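Local coordinates for protein dTDP-4-amino-4,6-dideoxyglucose formyltransferase (Shewanella sp. FDAARGOS_354, PDB 6V2T) that probably transfers a formyl group from an N10-formyltetrahydrofolate cofactor to the sugar amino group of dTDP-4-amino-4,6-dideoxyglucose for lipopolysaccharide O-antigen synthesis, at residues S106-V109 against R113-N116; K101-S106 against E150-G155; D231-L236 against I259-E264; C219-D224 against R237-G242. All coordinates share one frame; numbering follows the deposited sequence.

Interaction 1 of 4, residues S106-V109 against R113-N116. With FOL (folic acid), chain H.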
# COMPACT_ATOMS: atom_id res chain seq x y z
N SER B 106 23.52 -33.96 4.36
CA SER B 106 24.42 -34.46 5.43
C SER B 106 25.83 -34.74 4.86
O SER B 106 26.78 -34.41 5.56
CB SER B 106 23.81 -35.67 6.08
OG SER B 106 23.72 -36.72 5.15
N GLU B 107 25.96 -35.23 3.62
CA GLU B 107 27.27 -35.55 2.98
C GLU B 107 28.08 -34.28 2.70
O GLU B 107 29.33 -34.40 2.60
CB GLU B 107 27.08 -36.30 1.65
CG GLU B 107 26.59 -37.73 1.82
CD GLU B 107 25.10 -37.91 2.02
OE1 GLU B 107 24.35 -36.89 1.97
OE2 GLU B 107 24.67 -39.06 2.26
N LEU B 108 27.45 -33.11 2.55
CA LEU B 108 28.19 -31.83 2.40
C LEU B 108 28.56 -31.28 3.79
O LEU B 108 29.74 -31.04 4.03
CB LEU B 108 27.32 -30.83 1.65
CG LEU B 108 28.00 -30.00 0.57
CD1 LEU B 108 27.11 -28.84 0.16
CD2 LEU B 108 29.37 -29.51 0.98
N VAL B 109 27.57 -31.05 4.66
CA VAL B 109 27.76 -30.32 5.95
C VAL B 109 28.67 -31.10 6.90
O VAL B 109 29.37 -30.43 7.70
CB VAL B 109 26.43 -29.91 6.63
CG1 VAL B 109 25.60 -29.02 5.72
CG2 VAL B 109 25.60 -31.07 7.13
N ARG B 113 33.56 -27.61 6.19
CA ARG B 113 33.13 -26.46 7.02
C ARG B 113 32.10 -25.66 6.19
O ARG B 113 32.48 -25.07 5.15
CB ARG B 113 34.33 -25.63 7.49
CG ARG B 113 33.98 -24.63 8.58
CD ARG B 113 35.24 -24.15 9.30
NE ARG B 113 36.15 -23.50 8.35
CZ ARG B 113 36.30 -22.18 8.24
NH1 ARG B 113 37.14 -21.69 7.33
NH2 ARG B 113 35.66 -21.35 9.03
N CYS B 114 30.82 -25.68 6.58
CA CYS B 114 29.74 -24.92 5.90
C CYS B 114 29.18 -23.86 6.86
O CYS B 114 28.89 -24.21 8.01
CB CYS B 114 28.66 -25.85 5.39
SG CYS B 114 29.24 -26.99 4.11
N ILE B 115 29.06 -22.61 6.40
CA ILE B 115 28.56 -21.47 7.20
C ILE B 115 27.41 -20.79 6.46
O ILE B 115 27.57 -20.47 5.26
CB ILE B 115 29.72 -20.49 7.52
CG1 ILE B 115 30.77 -21.18 8.38
CG2 ILE B 115 29.17 -19.23 8.15
CD1 ILE B 115 32.01 -20.33 8.75
N ASN B 116 26.31 -20.53 7.17
CA ASN B 116 25.07 -19.94 6.62
C ASN B 116 24.95 -18.50 7.11
O ASN B 116 25.24 -18.20 8.32
CB ASN B 116 23.83 -20.77 6.96
CG ASN B 116 22.53 -20.23 6.36
OD1 ASN B 116 21.56 -20.01 7.07
ND2 ASN B 116 22.48 -20.04 5.06
N1 FOL H . 21.26 -26.49 4.67
C2 FOL H . 21.45 -27.12 5.84
NA2 FOL H . 21.69 -28.43 5.85
N3 FOL H . 21.44 -26.44 7.02
C4 FOL H . 21.18 -25.13 7.04
O4 FOL H . 21.19 -24.59 8.18
C4A FOL H . 20.98 -24.45 5.84
N5 FOL H . 20.69 -23.15 5.78
C6 FOL H . 20.11 -22.51 4.59
C7 FOL H . 20.75 -23.17 3.36
N8 FOL H . 20.84 -24.60 3.46
C8A FOL H . 21.03 -25.19 4.65
C9 FOL H . 18.54 -22.38 4.67
N10 FOL H . 17.89 -22.49 3.36
C11 FOL H . 14.32 -24.52 2.43
C12 FOL H . 15.09 -23.89 1.45
C13 FOL H . 16.26 -23.20 1.79
C14 FOL H . 16.72 -23.15 3.09
C15 FOL H . 15.97 -23.80 4.06
C16 FOL H . 14.79 -24.48 3.74
C FOL H . 13.07 -25.28 2.07
O FOL H . 12.97 -25.63 0.91
N FOL H . 12.14 -25.64 2.95
O HOH W 1 29.29 -27.73 8.22
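Leu-108 and Val-109 close on Cys-114 with aliphatic carbon and sulfur, while the flat groups lie beside this contact, where Asn-116 meets the bound folic acid. The N5/C6 edge of the pterin points at one face of the Asn-116 amide, the two planes being steeply turned against each other: folate N5 stands almost straight above the amide, 3.5 Å from CG of Asn-116. At the amide's edges OD1 bonds with His-146 NE2 and ND2 makes a weak hydrogen bond to Ser-97 OG, so both ends are engaged and the rotation of the group is restrained.

The contact itself is small, 126 Å² in all, and centres on the sulfur. Leu-108 reaches it with its CD2 methyl, 4.0 Å from Cys-114 SG, and Val-109 CA lies 4.1 Å from the same SG. Cys-114 chi1 of -64° sets SG beside its own backbone N and opposite the carbonyl carbon. Val-109 CG1 is 4.4 Å from Cys-114 CB. The same Val-109 CG1 lies 4.0 Å from NA2 of FOL. No direct hydrogen bond joins the segments; a water lies between them, accepting from Cys-114 N (3.0 Å) and within hydrogen-bonding distance of Val-109 O (2.8 Å).

Helix 106-109 is the short crossover of a beta-alpha-beta unit between strands 94-98 and 113-118. Through backbone hydrogen bonds the latter, an inner strand, pairs parallel with 94-98 (Ile-115 to Val-95 and Ser-97) and antiparallel with 141-147 (Asn-116 to His-146); the last two residues of the helix pack on its Cys-114.

Interaction 2 of 4, residues K101-S106 against E150-G155. With FOL (folic acid), chain H; 0FX (dTDP-4-amino-4,6-dideoxyglucose), chain G.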
# COMPACT_ATOMS: atom_id res chain seq x y z
N LYS B 101 18.91 -21.13 -1.64
CA LYS B 101 17.56 -21.76 -1.77
C LYS B 101 17.62 -23.29 -1.54
O LYS B 101 16.55 -23.88 -1.38
CB LYS B 101 16.94 -21.48 -3.15
CG LYS B 101 16.50 -20.05 -3.40
CD LYS B 101 16.21 -19.74 -4.87
CE LYS B 101 15.63 -18.36 -5.09
NZ LYS B 101 14.29 -18.23 -4.47
N GLN B 102 18.80 -23.93 -1.52
CA GLN B 102 18.88 -25.41 -1.40
C GLN B 102 19.29 -25.84 0.01
O GLN B 102 20.22 -25.25 0.57
CB GLN B 102 19.90 -26.03 -2.35
CG GLN B 102 19.57 -25.85 -3.82
CD GLN B 102 20.59 -26.56 -4.68
OE1 GLN B 102 21.72 -26.10 -4.86
NE2 GLN B 102 20.20 -27.72 -5.18
N ILE B 103 18.67 -26.90 0.53
CA ILE B 103 19.12 -27.55 1.78
C ILE B 103 20.40 -28.33 1.48
O ILE B 103 20.40 -29.11 0.51
CB ILE B 103 18.02 -28.45 2.36
CG1 ILE B 103 16.76 -27.63 2.70
CG2 ILE B 103 18.56 -29.19 3.58
CD1 ILE B 103 15.46 -28.42 2.65
N PHE B 104 21.46 -28.14 2.27
CA PHE B 104 22.72 -28.91 2.12
C PHE B 104 22.49 -30.31 2.65
O PHE B 104 21.98 -30.47 3.76
CB PHE B 104 23.90 -28.25 2.83
CG PHE B 104 24.46 -27.03 2.15
CD1 PHE B 104 23.69 -26.26 1.30
CD2 PHE B 104 25.78 -26.65 2.37
CE1 PHE B 104 24.21 -25.12 0.70
CE2 PHE B 104 26.29 -25.49 1.79
CZ PHE B 104 25.51 -24.74 0.95
N PRO B 105 22.84 -31.38 1.90
CA PRO B 105 22.75 -32.73 2.42
C PRO B 105 23.80 -32.99 3.51
O PRO B 105 24.85 -32.32 3.54
CB PRO B 105 23.06 -33.60 1.20
CG PRO B 105 23.99 -32.74 0.38
CD PRO B 105 23.45 -31.34 0.56
N SER B 106 23.52 -33.96 4.36
CA SER B 106 24.42 -34.46 5.43
C SER B 106 25.83 -34.74 4.86
O SER B 106 26.78 -34.41 5.56
CB SER B 106 23.81 -35.67 6.08
OG SER B 106 23.72 -36.72 5.15
N GLU B 150 22.95 -30.75 9.82
CA GLU B 150 21.98 -31.46 8.95
C GLU B 150 20.60 -30.83 9.07
O GLU B 150 19.86 -30.99 8.12
CB GLU B 150 21.90 -32.92 9.41
CG GLU B 150 23.20 -33.67 9.25
CD GLU B 150 23.06 -35.13 9.64
OE1 GLU B 150 21.95 -35.66 9.51
OE2 GLU B 150 24.05 -35.70 10.10
N GLU B 151 20.28 -30.14 10.18
CA GLU B 151 18.98 -29.47 10.40
C GLU B 151 19.07 -28.04 9.83
O GLU B 151 20.17 -27.57 9.46
CB GLU B 151 18.61 -29.54 11.89
CG GLU B 151 18.10 -30.92 12.34
CD GLU B 151 17.81 -31.10 13.82
OE1 GLU B 151 16.99 -30.34 14.36
OE2 GLU B 151 18.40 -32.02 14.44
N ILE B 152 17.94 -27.36 9.75
CA ILE B 152 17.86 -26.05 9.06
C ILE B 152 18.00 -24.94 10.10
O ILE B 152 17.20 -24.90 11.06
CB ILE B 152 16.58 -25.95 8.21
CG1 ILE B 152 16.53 -27.09 7.20
CG2 ILE B 152 16.47 -24.59 7.54
CD1 ILE B 152 15.22 -27.20 6.44
N ASP B 153 18.93 -24.01 9.84
CA ASP B 153 19.10 -22.77 10.64
C ASP B 153 19.28 -23.18 12.11
O ASP B 153 18.69 -22.54 12.98
CB ASP B 153 17.93 -21.80 10.38
CG ASP B 153 17.72 -21.46 8.91
OD1 ASP B 153 18.69 -21.57 8.12
OD2 ASP B 153 16.57 -21.10 8.56
N ASP B 154 20.09 -24.23 12.34
CA ASP B 154 20.16 -24.98 13.62
C ASP B 154 21.59 -25.06 14.19
O ASP B 154 21.67 -25.15 15.41
CB ASP B 154 19.62 -26.39 13.47
CG ASP B 154 19.47 -27.10 14.81
OD1 ASP B 154 20.28 -27.98 15.07
OD2 ASP B 154 18.61 -26.66 15.62
N GLY B 155 22.66 -24.96 13.38
CA GLY B 155 24.05 -25.14 13.83
C GLY B 155 24.56 -24.00 14.71
O GLY B 155 23.85 -23.00 14.85
N1 FOL H . 21.26 -26.49 4.67
C2 FOL H . 21.45 -27.12 5.84
NA2 FOL H . 21.69 -28.43 5.85
N3 FOL H . 21.44 -26.44 7.02
C4 FOL H . 21.18 -25.13 7.04
O4 FOL H . 21.19 -24.59 8.18
C4A FOL H . 20.98 -24.45 5.84
N5 FOL H . 20.69 -23.15 5.78
C6 FOL H . 20.11 -22.51 4.59
C7 FOL H . 20.75 -23.17 3.36
N8 FOL H . 20.84 -24.60 3.46
C8A FOL H . 21.03 -25.19 4.65
C9 FOL H . 18.54 -22.38 4.67
N10 FOL H . 17.89 -22.49 3.36
C11 FOL H . 14.32 -24.52 2.43
C12 FOL H . 15.09 -23.89 1.45
C13 FOL H . 16.26 -23.20 1.79
C14 FOL H . 16.72 -23.15 3.09
C15 FOL H . 15.97 -23.80 4.06
C16 FOL H . 14.79 -24.48 3.74
C FOL H . 13.07 -25.28 2.07
O FOL H . 12.97 -25.63 0.91
N FOL H . 12.14 -25.64 2.95
O4P 0FX G . 15.73 -13.68 1.67
P2 0FX G . 15.89 -14.18 0.23
O3P 0FX G . 17.29 -14.05 -0.27
O1G 0FX G . 15.56 -15.71 0.37
C1G 0FX G . 16.53 -16.65 -0.10
C2G 0FX G . 15.73 -17.68 -0.87
O2G 0FX G . 15.01 -17.14 -1.99
C3G 0FX G . 14.72 -18.27 0.11
O3G 0FX G . 14.04 -19.32 -0.58
C4G 0FX G . 15.41 -18.75 1.40
N4A 0FX G . 14.38 -19.06 2.41
C5G 0FX G . 16.37 -17.76 2.04
C6G 0FX G . 17.17 -18.42 3.18
O5G 0FX G . 17.23 -17.24 1.02
OPP 0FX G . 15.08 -13.47 -1.09
P 0FX G . 13.56 -13.83 -1.16
O1P 0FX G . 13.18 -15.23 -1.31
O2P 0FX G . 13.02 -13.14 -2.38
O5 0FX G . 12.70 -13.15 -0.02
C5 0FX G . 12.99 -11.86 0.43
C4 0FX G . 11.72 -11.34 1.12
O4 0FX G . 10.66 -11.11 0.19
C3 0FX G . 11.09 -12.32 2.12
O3 0FX G . 11.76 -12.32 3.37
C2 0FX G . 9.60 -11.90 2.19
C1 0FX G . 9.41 -11.32 0.76
N11 0FX G . 8.68 -12.28 -0.07
C61 0FX G . 9.30 -13.10 -0.95
C51 0FX G . 8.53 -13.97 -1.72
C5A 0FX G . 9.21 -14.91 -2.71
C21 0FX G . 7.35 -12.28 0.07
O21 0FX G . 6.78 -11.44 0.96
N31 0FX G . 6.57 -13.12 -0.65
C41 0FX G . 7.14 -13.96 -1.55
O41 0FX G . 6.34 -14.84 -2.23
O HOH W 2 20.67 -31.96 5.83
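Ile-103 meets Ile-152 across this contact, and its side chain lies along the folate from pterin to benzoyl ring. From CB, CG2 turns toward folate NA2 and N1, whereas CG1, set beside the backbone N by a chi1 of -61°, comes 3.9 Å from folate C16. At the tip, Ile-103 CD1 touches Ile-152 CD1 at 4.0 Å and also approaches folate C; the two side chains cross at about a right angle. Ile-152 contributes its other branch as well, CG2 lying 3.6 Å from folate C15.

Backbone atoms of both loops read the pterin. Folate NA2 donates to Phe-104 O (2.9 Å, 159°), and Asp-153 N donates to folate O4 (2.9 Å, 157°). A water joins Phe-104 O to Glu-150 O. Farther out, the Ser-106 CB lies 3.7 Å from the Glu-150 CD, while Glu-150 OE2 bonds to Asn-110. Lys-101 carries the site on to the sugar nucleotide, its NZ donating to O2G of the dTDP-sugar at 2.8 Å.

Segment 101-106 lies between strand 94-98 and helix 106-109, with Pro-105 at the N-cap, and segment 150-155 lies in the loop between strands 141-147 and 157-163; the folic acid, probably in the cofactor's place, sits between them.

Interaction 3 of 4, residues D231-L236 against I259-E264. With NA (sodium ion), chain J; PO4 (phosphate ion), chain F.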
# COMPACT_ATOMS: atom_id res chain seq x y z
N ASP B 231 -4.45 -6.67 15.94
CA ASP B 231 -3.99 -8.02 15.56
C ASP B 231 -4.21 -8.22 14.06
O ASP B 231 -3.39 -8.93 13.43
CB ASP B 231 -4.68 -9.11 16.38
CG ASP B 231 -4.21 -9.16 17.83
OD1 ASP B 231 -3.23 -8.46 18.20
OD2 ASP B 231 -4.85 -9.87 18.59
N HIS B 232 -5.25 -7.62 13.53
CA HIS B 232 -5.56 -7.71 12.08
C HIS B 232 -4.55 -6.87 11.32
O HIS B 232 -4.04 -7.34 10.29
CB HIS B 232 -7.02 -7.33 11.84
CG HIS B 232 -7.97 -8.38 12.30
ND1 HIS B 232 -9.27 -8.07 12.71
CD2 HIS B 232 -7.83 -9.72 12.40
CE1 HIS B 232 -9.88 -9.20 13.04
NE2 HIS B 232 -9.03 -10.23 12.85
N ILE B 233 -4.25 -5.68 11.82
CA ILE B 233 -3.25 -4.78 11.18
C ILE B 233 -1.88 -5.47 11.21
O ILE B 233 -1.16 -5.45 10.18
CB ILE B 233 -3.25 -3.37 11.80
CG1 ILE B 233 -4.50 -2.60 11.37
CG2 ILE B 233 -1.97 -2.62 11.45
CD1 ILE B 233 -4.66 -1.24 11.99
N ASP B 234 -1.53 -6.10 12.33
CA ASP B 234 -0.24 -6.80 12.52
C ASP B 234 -0.11 -7.93 11.49
O ASP B 234 0.95 -8.03 10.85
CB ASP B 234 -0.08 -7.29 13.96
CG ASP B 234 0.33 -6.20 14.92
OD1 ASP B 234 0.54 -5.05 14.46
OD2 ASP B 234 0.53 -6.52 16.11
N LEU B 235 -1.16 -8.71 11.29
CA LEU B 235 -1.16 -9.80 10.27
C LEU B 235 -0.95 -9.21 8.87
O LEU B 235 -0.10 -9.78 8.10
CB LEU B 235 -2.51 -10.52 10.34
CG LEU B 235 -2.79 -11.54 9.23
CD1 LEU B 235 -1.73 -12.61 9.24
CD2 LEU B 235 -4.18 -12.16 9.41
N LEU B 236 -1.73 -8.19 8.50
CA LEU B 236 -1.67 -7.63 7.11
C LEU B 236 -0.32 -6.91 6.89
O LEU B 236 0.25 -7.06 5.81
CB LEU B 236 -2.86 -6.70 6.88
CG LEU B 236 -4.23 -7.37 6.93
CD1 LEU B 236 -5.33 -6.33 6.74
CD2 LEU B 236 -4.36 -8.49 5.90
N ILE B 259 -4.63 -8.49 -0.51
CA ILE B 259 -4.66 -7.37 0.46
C ILE B 259 -3.22 -7.00 0.82
O ILE B 259 -2.47 -7.89 1.21
CB ILE B 259 -5.47 -7.77 1.70
CG1 ILE B 259 -6.90 -8.16 1.33
CG2 ILE B 259 -5.45 -6.66 2.74
CD1 ILE B 259 -7.76 -6.99 0.87
N ARG B 260 -2.90 -5.70 0.75
CA ARG B 260 -1.60 -5.13 1.17
C ARG B 260 -1.94 -3.96 2.08
O ARG B 260 -3.01 -3.32 1.86
CB ARG B 260 -0.75 -4.70 -0.03
CG ARG B 260 -0.32 -5.84 -0.94
CD ARG B 260 0.30 -5.41 -2.28
NE ARG B 260 0.53 -6.60 -3.11
CZ ARG B 260 -0.34 -7.10 -4.02
NH1 ARG B 260 -0.02 -8.20 -4.69
NH2 ARG B 260 -1.51 -6.53 -4.29
N LEU B 261 -1.07 -3.69 3.04
CA LEU B 261 -1.25 -2.57 4.00
C LEU B 261 0.08 -1.83 4.12
O LEU B 261 1.14 -2.49 4.10
CB LEU B 261 -1.69 -3.15 5.35
CG LEU B 261 -2.02 -2.14 6.46
CD1 LEU B 261 -3.27 -2.57 7.20
CD2 LEU B 261 -0.86 -2.00 7.43
N SER B 262 0.03 -0.51 4.22
CA SER B 262 1.21 0.31 4.55
C SER B 262 0.96 0.99 5.90
O SER B 262 -0.21 1.27 6.20
CB SER B 262 1.44 1.37 3.51
OG SER B 262 0.28 2.18 3.41
N ALA B 263 2.03 1.31 6.61
CA ALA B 263 2.02 2.01 7.92
C ALA B 263 3.14 3.04 7.88
O ALA B 263 4.27 2.68 7.48
CB ALA B 263 2.18 1.03 9.03
N GLU B 264 2.82 4.29 8.15
CA GLU B 264 3.78 5.39 7.95
C GLU B 264 3.79 6.19 9.24
O GLU B 264 2.73 6.71 9.62
CB GLU B 264 3.40 6.23 6.72
CG GLU B 264 4.37 7.35 6.42
CD GLU B 264 3.81 8.57 5.66
OE1 GLU B 264 4.47 9.64 5.69
OE2 GLU B 264 2.74 8.45 5.02
NA NA J . 5.92 1.11 7.54
P PO4 F . -0.81 -0.03 0.06
O1 PO4 F . -1.08 -1.33 -0.73
O2 PO4 F . 0.71 0.16 0.15
O3 PO4 F . -1.46 1.18 -0.63
O4 PO4 F . -1.40 -0.15 1.46
O HOH W 3 4.84 0.82 5.37
O HOH W 4 7.68 2.51 7.56
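Leu-236 overlaps two strand residues at once. Its CB rests against CB of Leu-261 at 4.0 Å, and its forked end straddles a single methyl of Ile-259, with CD2 3.8 Å and CD1 4.0 Å from Ile-259 CG2. The Leu-236 and Ile-259 side chains cross obliquely. Ile-259 presents CG2 and sends its CG1 branch away from the helix. Leu-261 chi1 of -175° places CG opposite its backbone N, and from there its CD2 reaches Ile-233 CG2 at 4.2 Å, one helical turn before Leu-236. All four touching residues are buried, and no hydrogen bond crosses between the segments.

The axes of segments 231-236 and 259-264 approach to 8.6 Å at 104°, so the helix segment lies nearly crosswise on the strand segment. This is the helix-on-sheet layer of the C-terminal dimerization domain. The alternation of the strand gives it two roles: Ile-259, Leu-261 and Ala-263 point their CB atoms at the helix, while Arg-260 turns away and makes a salt bridge from NH2 to Glu-264 of the second subunit. Residues 259-264 pair antiparallel with a strand of that subunit, carrying the sheet across the interface, and His-232 ND1 hydrogen-bonds with ND1 of His-232 of the second subunit.

A phosphate, probably from the crystallisation liquor, lies near Ser-262, its O4 3.1 Å from Ser-262 N, and is hydrogen-bonded to Ser-262 OG of the second subunit. Farther along the strand, Ala-263 O coordinates the sodium ion at 2.3 Å together with Trp-168 O, Asn-173 OD1 and two waters. One of these waters accepts from Ala-263 N.

Interaction 4 of 4, residues C219-D224 against R237-G242. With 0FX (dTDP-4-amino-4,6-dideoxyglucose), chain G; EDO (1,2-ethanediol), chain I.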
# COMPACT_ATOMS: atom_id res chain seq x y z
N CYS B 219 -1.24 -16.69 4.68
CA CYS B 219 -1.59 -15.83 3.53
C CYS B 219 -3.10 -15.92 3.29
O CYS B 219 -3.66 -14.93 2.85
CB CYS B 219 -0.80 -16.23 2.29
SG CYS B 219 0.86 -15.51 2.24
N LYS B 220 -3.72 -17.06 3.61
CA LYS B 220 -5.16 -17.31 3.36
C LYS B 220 -5.95 -16.65 4.48
O LYS B 220 -5.98 -17.18 5.61
CB LYS B 220 -5.47 -18.81 3.26
CG LYS B 220 -6.92 -19.12 2.90
CD LYS B 220 -7.24 -20.59 2.72
CE LYS B 220 -8.74 -20.81 2.74
NZ LYS B 220 -9.08 -22.24 2.61
N LEU B 221 -6.53 -15.49 4.19
CA LEU B 221 -7.24 -14.71 5.22
C LEU B 221 -8.61 -15.35 5.48
O LEU B 221 -9.23 -15.83 4.53
CB LEU B 221 -7.41 -13.28 4.72
CG LEU B 221 -6.11 -12.55 4.41
CD1 LEU B 221 -6.42 -11.16 3.89
CD2 LEU B 221 -5.20 -12.50 5.63
N ASN B 222 -9.06 -15.27 6.73
CA ASN B 222 -10.45 -15.60 7.15
C ASN B 222 -11.15 -14.28 7.50
O ASN B 222 -10.91 -13.75 8.60
CB ASN B 222 -10.43 -16.62 8.29
CG ASN B 222 -11.77 -16.80 8.95
OD1 ASN B 222 -12.79 -16.54 8.32
ND2 ASN B 222 -11.77 -17.15 10.23
N LEU B 223 -11.98 -13.78 6.60
CA LEU B 223 -12.73 -12.50 6.79
C LEU B 223 -13.69 -12.57 8.00
O LEU B 223 -14.14 -11.52 8.43
CB LEU B 223 -13.47 -12.19 5.49
CG LEU B 223 -12.57 -11.69 4.34
CD1 LEU B 223 -13.40 -11.31 3.11
CD2 LEU B 223 -11.71 -10.53 4.79
N ASP B 224 -13.98 -13.77 8.54
CA ASP B 224 -14.94 -13.95 9.67
C ASP B 224 -14.19 -13.96 11.00
O ASP B 224 -14.84 -13.85 12.07
CB ASP B 224 -15.76 -15.22 9.44
CG ASP B 224 -16.62 -15.10 8.19
OD1 ASP B 224 -17.33 -14.08 8.07
OD2 ASP B 224 -16.51 -15.99 7.30
N ARG B 237 0.21 -6.19 7.89
CA ARG B 237 1.55 -5.55 7.73
C ARG B 237 2.65 -6.61 7.63
O ARG B 237 3.57 -6.42 6.77
CB ARG B 237 1.79 -4.45 8.77
CG ARG B 237 2.25 -4.93 10.14
CD ARG B 237 2.22 -3.72 11.08
NE ARG B 237 2.36 -4.11 12.47
CZ ARG B 237 3.49 -4.25 13.14
NH1 ARG B 237 4.68 -4.06 12.58
NH2 ARG B 237 3.43 -4.61 14.41
N ALA B 238 2.53 -7.74 8.35
CA ALA B 238 3.49 -8.86 8.31
C ALA B 238 3.53 -9.44 6.89
O ALA B 238 4.58 -9.90 6.48
CB ALA B 238 3.11 -9.96 9.29
N LEU B 239 2.38 -9.45 6.21
CA LEU B 239 2.17 -10.12 4.90
C LEU B 239 2.33 -9.11 3.75
O LEU B 239 2.17 -9.49 2.57
CB LEU B 239 0.79 -10.76 4.92
CG LEU B 239 0.69 -11.98 5.84
CD1 LEU B 239 -0.71 -12.59 5.78
CD2 LEU B 239 1.74 -13.04 5.54
N SER B 240 2.71 -7.88 4.06
CA SER B 240 2.90 -6.79 3.08
C SER B 240 4.38 -6.59 2.84
O SER B 240 5.13 -6.29 3.78
CB SER B 240 2.20 -5.54 3.50
OG SER B 240 0.83 -5.82 3.66
N HIS B 241 4.80 -6.83 1.61
CA HIS B 241 6.23 -6.73 1.22
C HIS B 241 6.28 -6.29 -0.24
O HIS B 241 6.31 -7.18 -1.12
CB HIS B 241 6.95 -8.04 1.45
CG HIS B 241 8.43 -7.98 1.35
ND1 HIS B 241 9.25 -8.27 2.45
CD2 HIS B 241 9.26 -7.69 0.30
CE1 HIS B 241 10.52 -8.14 2.07
NE2 HIS B 241 10.55 -7.78 0.76
N GLY B 242 6.29 -4.99 -0.45
CA GLY B 242 6.36 -4.38 -1.79
C GLY B 242 5.21 -4.90 -2.64
O GLY B 242 4.07 -4.91 -2.15
O4P 0FX G . 15.73 -13.68 1.67
P2 0FX G . 15.89 -14.18 0.23
O3P 0FX G . 17.29 -14.05 -0.27
O1G 0FX G . 15.56 -15.71 0.37
C1G 0FX G . 16.53 -16.65 -0.10
C2G 0FX G . 15.73 -17.68 -0.87
O2G 0FX G . 15.01 -17.14 -1.99
C3G 0FX G . 14.72 -18.27 0.11
O3G 0FX G . 14.04 -19.32 -0.58
C4G 0FX G . 15.41 -18.75 1.40
N4A 0FX G . 14.38 -19.06 2.41
C5G 0FX G . 16.37 -17.76 2.04
C6G 0FX G . 17.17 -18.42 3.18
O5G 0FX G . 17.23 -17.24 1.02
OPP 0FX G . 15.08 -13.47 -1.09
P 0FX G . 13.56 -13.83 -1.16
O1P 0FX G . 13.18 -15.23 -1.31
O2P 0FX G . 13.02 -13.14 -2.38
O5 0FX G . 12.70 -13.15 -0.02
C5 0FX G . 12.99 -11.86 0.43
C4 0FX G . 11.72 -11.34 1.12
O4 0FX G . 10.66 -11.11 0.19
C3 0FX G . 11.09 -12.32 2.12
O3 0FX G . 11.76 -12.32 3.37
C2 0FX G . 9.60 -11.90 2.19
C1 0FX G . 9.41 -11.32 0.76
N11 0FX G . 8.68 -12.28 -0.07
C61 0FX G . 9.30 -13.10 -0.95
C51 0FX G . 8.53 -13.97 -1.72
C5A 0FX G . 9.21 -14.91 -2.71
C21 0FX G . 7.35 -12.28 0.07
O21 0FX G . 6.78 -11.44 0.96
N31 0FX G . 6.57 -13.12 -0.65
C41 0FX G . 7.14 -13.96 -1.55
O41 0FX G . 6.34 -14.84 -2.23
C1 EDO I . 6.10 -4.38 16.89
O1 EDO I . 5.63 -5.38 15.99
C2 EDO I . 5.84 -4.84 18.26
O2 EDO I . 4.49 -5.29 18.40
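Leu-239, Cys-219 and Leu-221 carry this buried contact, and Leu-239 contributes more than half of its 109 Å². The side chain of Leu-239 divides its two methyls between the partners. CD1 rests 4.0 Å from Cys-219 CA and 4.5 Å from Leu-221 CD2, while CD2 faces Cys-219 SG at 4.2 Å. Leu-239 points its CB at the loop, and chi1 of -71° sets CG beside the backbone N. The spacings are those of ordinary van der Waals packing, and no hydrogen bond spans the two segments. Leu-239 also touches Val-132 of helix 130-137, and Leu-221 touches Leu-235 and Leu-236.

Each segment is shaped locally. Asn-222 OD1 accepts from Asp-224 N at 3.0 Å, an Asx turn in which the donor stands 61° out of the carbonyl plane. Arg-237, near the end of helix 229-238, is held through NE by a salt bridge to Asp-234, and its NH2 donates in plane to O1 of a 1,2-ethanediol (2.8 Å, 165°), probably from the crystallisation liquor.

Two residues past Leu-239, the His-241 ring lies face-on to the nucleotide, with C1 of its deoxyribose 3.4 Å above the ring centre. His-241 ND1 bonds with Ser-171 OG, which helps fix the ring's rotation. The arrangement is thus a helix-end turn whose leucine packs between the 219-224 loop and helix 130-137, next to the nucleotide-sugar pocket.

How the interactions relate
Interactions 1 and 2 share Ser-106 and touch each other, Val-109 CG1 packing on Phe-104 CB; both line the folate pocket of the formyl transferase domain. Interaction 1 is buried apolar packing within a beta-alpha-beta unit, whereas interaction 2 is a surface contact of two loops whose polar backbone atoms grip the folic acid, probably in the cofactor's place. Interactions 3 and 4 are both buried apolar contacts of the dimerization domain, using helix 229-238 and the turn that ends it, and join through a probable hydrogen bond between Leu-261 N and Ser-240 OG; both reach the second subunit. Interactions 2 and 4 do not touch, their nearest atoms being about 12 Å apart, yet the dTDP-sugar contacts both.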